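Local coordinates for hypothetical protein Atu1913 (Agrobacterium tumefaciens str., PDB 2B1Y), which is of unknown function but forms a two-fold symmetric dimer in the crystal, in which strands of the two copies join into shared antiparallel sheets, at the interface of chains A and B. Sequence-based numbering; all coordinates share one arbitrary frame. Chains: chain A/B, hypothetical protein Atu1913.

The interface of chains A and B. Residues chain A 8-9, 24, 26, 30-33; chain B 54, 56, 73-76.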
# COMPACT_ATOMS: atom_id res chain seq x y z
N TYR A 8 -9.08 -6.72 -8.58
CA TYR A 8 -8.01 -6.43 -9.55
C TYR A 8 -7.93 -7.54 -10.58
O TYR A 8 -8.44 -8.65 -10.38
CB TYR A 8 -6.64 -6.25 -8.85
CG TYR A 8 -6.09 -7.54 -8.30
CD1 TYR A 8 -6.54 -8.04 -7.08
CD2 TYR A 8 -5.13 -8.28 -9.00
CE1 TYR A 8 -6.06 -9.23 -6.57
CE2 TYR A 8 -4.65 -9.48 -8.51
CZ TYR A 8 -5.12 -9.94 -7.28
OH TYR A 8 -4.65 -11.12 -6.75
N THR A 9 -7.23 -7.24 -11.68
CA THR A 9 -6.95 -8.22 -12.69
C THR A 9 -5.44 -8.27 -12.88
O THR A 9 -4.82 -7.23 -12.99
CB THR A 9 -7.53 -7.77 -14.04
OG1 THR A 9 -8.95 -7.68 -13.94
CG2 THR A 9 -7.14 -8.77 -15.13
N ILE A 24 -3.01 -0.93 -23.62
CA ILE A 24 -3.93 -1.42 -22.60
C ILE A 24 -5.29 -0.76 -22.77
O ILE A 24 -5.34 0.48 -22.82
CB ILE A 24 -3.36 -1.10 -21.18
CG1 ILE A 24 -1.96 -1.72 -21.02
CG2 ILE A 24 -4.34 -1.53 -20.08
CD1 ILE A 24 -1.13 -0.99 -20.01
N LEU A 26 -9.37 -0.28 -21.46
CA LEU A 26 -10.17 -0.36 -20.23
C LEU A 26 -11.54 0.15 -20.48
O LEU A 26 -11.69 1.06 -21.28
CB LEU A 26 -9.63 0.55 -19.14
CG LEU A 26 -8.23 0.34 -18.68
CD1 LEU A 26 -7.86 1.58 -17.89
CD2 LEU A 26 -8.24 -0.84 -17.80
N ASN A 30 -9.93 3.31 -13.98
CA ASN A 30 -9.29 2.37 -13.06
C ASN A 30 -7.80 2.65 -13.03
O ASN A 30 -7.30 3.49 -13.78
CB ASN A 30 -9.51 0.91 -13.50
CG ASN A 30 -10.58 0.19 -12.70
OD1 ASN A 30 -11.50 0.80 -12.12
ND2 ASN A 30 -10.50 -1.12 -12.70
N ASN A 31 -7.10 1.95 -12.14
CA ASN A 31 -5.65 2.12 -12.04
C ASN A 31 -4.97 1.09 -12.92
O ASN A 31 -5.44 -0.04 -13.05
CB ASN A 31 -5.17 1.87 -10.60
CG ASN A 31 -5.92 2.75 -9.60
OD1 ASN A 31 -6.10 3.94 -9.84
ND2 ASN A 31 -6.39 2.15 -8.53
N VAL A 32 -3.84 1.50 -13.48
CA VAL A 32 -3.05 0.60 -14.31
C VAL A 32 -1.64 0.64 -13.76
O VAL A 32 -1.07 1.72 -13.64
CB VAL A 32 -3.07 1.08 -15.79
CG1 VAL A 32 -2.10 0.24 -16.70
CG2 VAL A 32 -4.46 1.03 -16.34
N ARG A 33 -1.08 -0.51 -13.43
CA ARG A 33 0.24 -0.52 -12.78
C ARG A 33 1.06 -1.63 -13.42
O ARG A 33 0.65 -2.79 -13.37
CB ARG A 33 0.10 -0.84 -11.29
CG ARG A 33 -1.05 -0.17 -10.57
CD ARG A 33 -0.92 -0.40 -9.06
NE ARG A 33 -2.20 -0.26 -8.38
CZ ARG A 33 -2.36 0.18 -7.14
NH1 ARG A 33 -3.59 0.24 -6.63
NH2 ARG A 33 -1.31 0.60 -6.42
N GLY B 54 -0.69 4.52 -13.00
CA GLY B 54 -1.51 5.38 -12.17
C GLY B 54 -2.94 5.30 -12.65
O GLY B 54 -3.34 4.28 -13.18
N ALA B 56 -6.03 5.68 -14.91
CA ALA B 56 -6.21 5.81 -16.34
C ALA B 56 -7.57 6.41 -16.58
O ALA B 56 -8.54 5.93 -16.00
CB ALA B 56 -6.06 4.42 -17.04
N LEU B 73 1.24 -6.88 -15.10
CA LEU B 73 0.39 -5.71 -15.31
C LEU B 73 -0.84 -5.92 -14.44
O LEU B 73 -1.51 -6.97 -14.53
CB LEU B 73 -0.04 -5.60 -16.78
CG LEU B 73 -1.02 -4.46 -17.03
CD1 LEU B 73 -0.24 -3.16 -16.85
CD2 LEU B 73 -1.61 -4.58 -18.40
N ILE B 74 -1.12 -4.92 -13.61
CA ILE B 74 -2.30 -4.96 -12.75
C ILE B 74 -3.26 -3.91 -13.21
O ILE B 74 -2.87 -2.77 -13.39
CB ILE B 74 -1.92 -4.67 -11.27
CG1 ILE B 74 -1.02 -5.77 -10.74
CG2 ILE B 74 -3.19 -4.45 -10.40
CD1 ILE B 74 -1.53 -7.15 -10.83
N ILE B 75 -4.51 -4.31 -13.37
CA ILE B 75 -5.62 -3.36 -13.50
C ILE B 75 -6.42 -3.47 -12.22
O ILE B 75 -6.79 -4.57 -11.82
CB ILE B 75 -6.56 -3.73 -14.69
CG1 ILE B 75 -5.73 -3.90 -15.98
CG2 ILE B 75 -7.67 -2.70 -14.83
CD1 ILE B 75 -4.98 -2.69 -16.38
N ASP B 76 -6.70 -2.35 -11.55
CA ASP B 76 -7.35 -2.50 -10.25
C ASP B 76 -8.26 -1.35 -9.87
O ASP B 76 -8.16 -0.23 -10.39
CB ASP B 76 -6.31 -2.74 -9.15
CG ASP B 76 -5.52 -1.48 -8.81
OD1 ASP B 76 -4.42 -1.29 -9.34
OD2 ASP B 76 -6.05 -0.63 -8.06
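Carboxylate oxygen OD2 of B:Asp76 is gripped by two donors from chain A. The side-chain amide ND2 of A:Asn31 reaches OD2 at 2.8 Å, in a nearly straight bond. The guanidinium NH1 of A:Arg33 gives the second bond. A:Arg33 NE meets the other oxygen, OD1 of B:Asp76, at 2.6 Å, so the salt bridge is side-on and two-pronged. The carboxylate lies at the guanidinium edge, but the two planes are turned 42° apart. Each donor lies out of the carboxylate plane, the arginine nitrogens on one face, A:Asn31 ND2 on the other. The B:Asp76 CG sits in the crowded position between backbone N and carbonyl carbon (chi1 73°), while the A:Arg33 chain runs extended from CG to NE. The paired charges probably favour an ionised aspartate.

Backbone hydrogen bonds join the strands. Strand 69-76 of chain B lies between strands 8-16 and 30-36 of chain A, antiparallel to both. Strand 30-36 in turn pairs with B strand 52-56, where A:Val32 N donates to B:Gly54 O at 2.8 Å. The chains thus interleave strand by strand, which suggests an intimate dimer, though the structure alone does not prove it in solution.

On the opposite face from the salt bridge, apolar tips pack. A:Val32 and B:Ile75 lie side by side, pointing the same way. A:Ile24 meets B:Leu73 tip to tip. A:Leu26 CD2 touches B:Ile75 CG2 at 3.5 Å, and its other methyl, CD1, presses tightly on B:Ala56 CB, also at 3.5 Å.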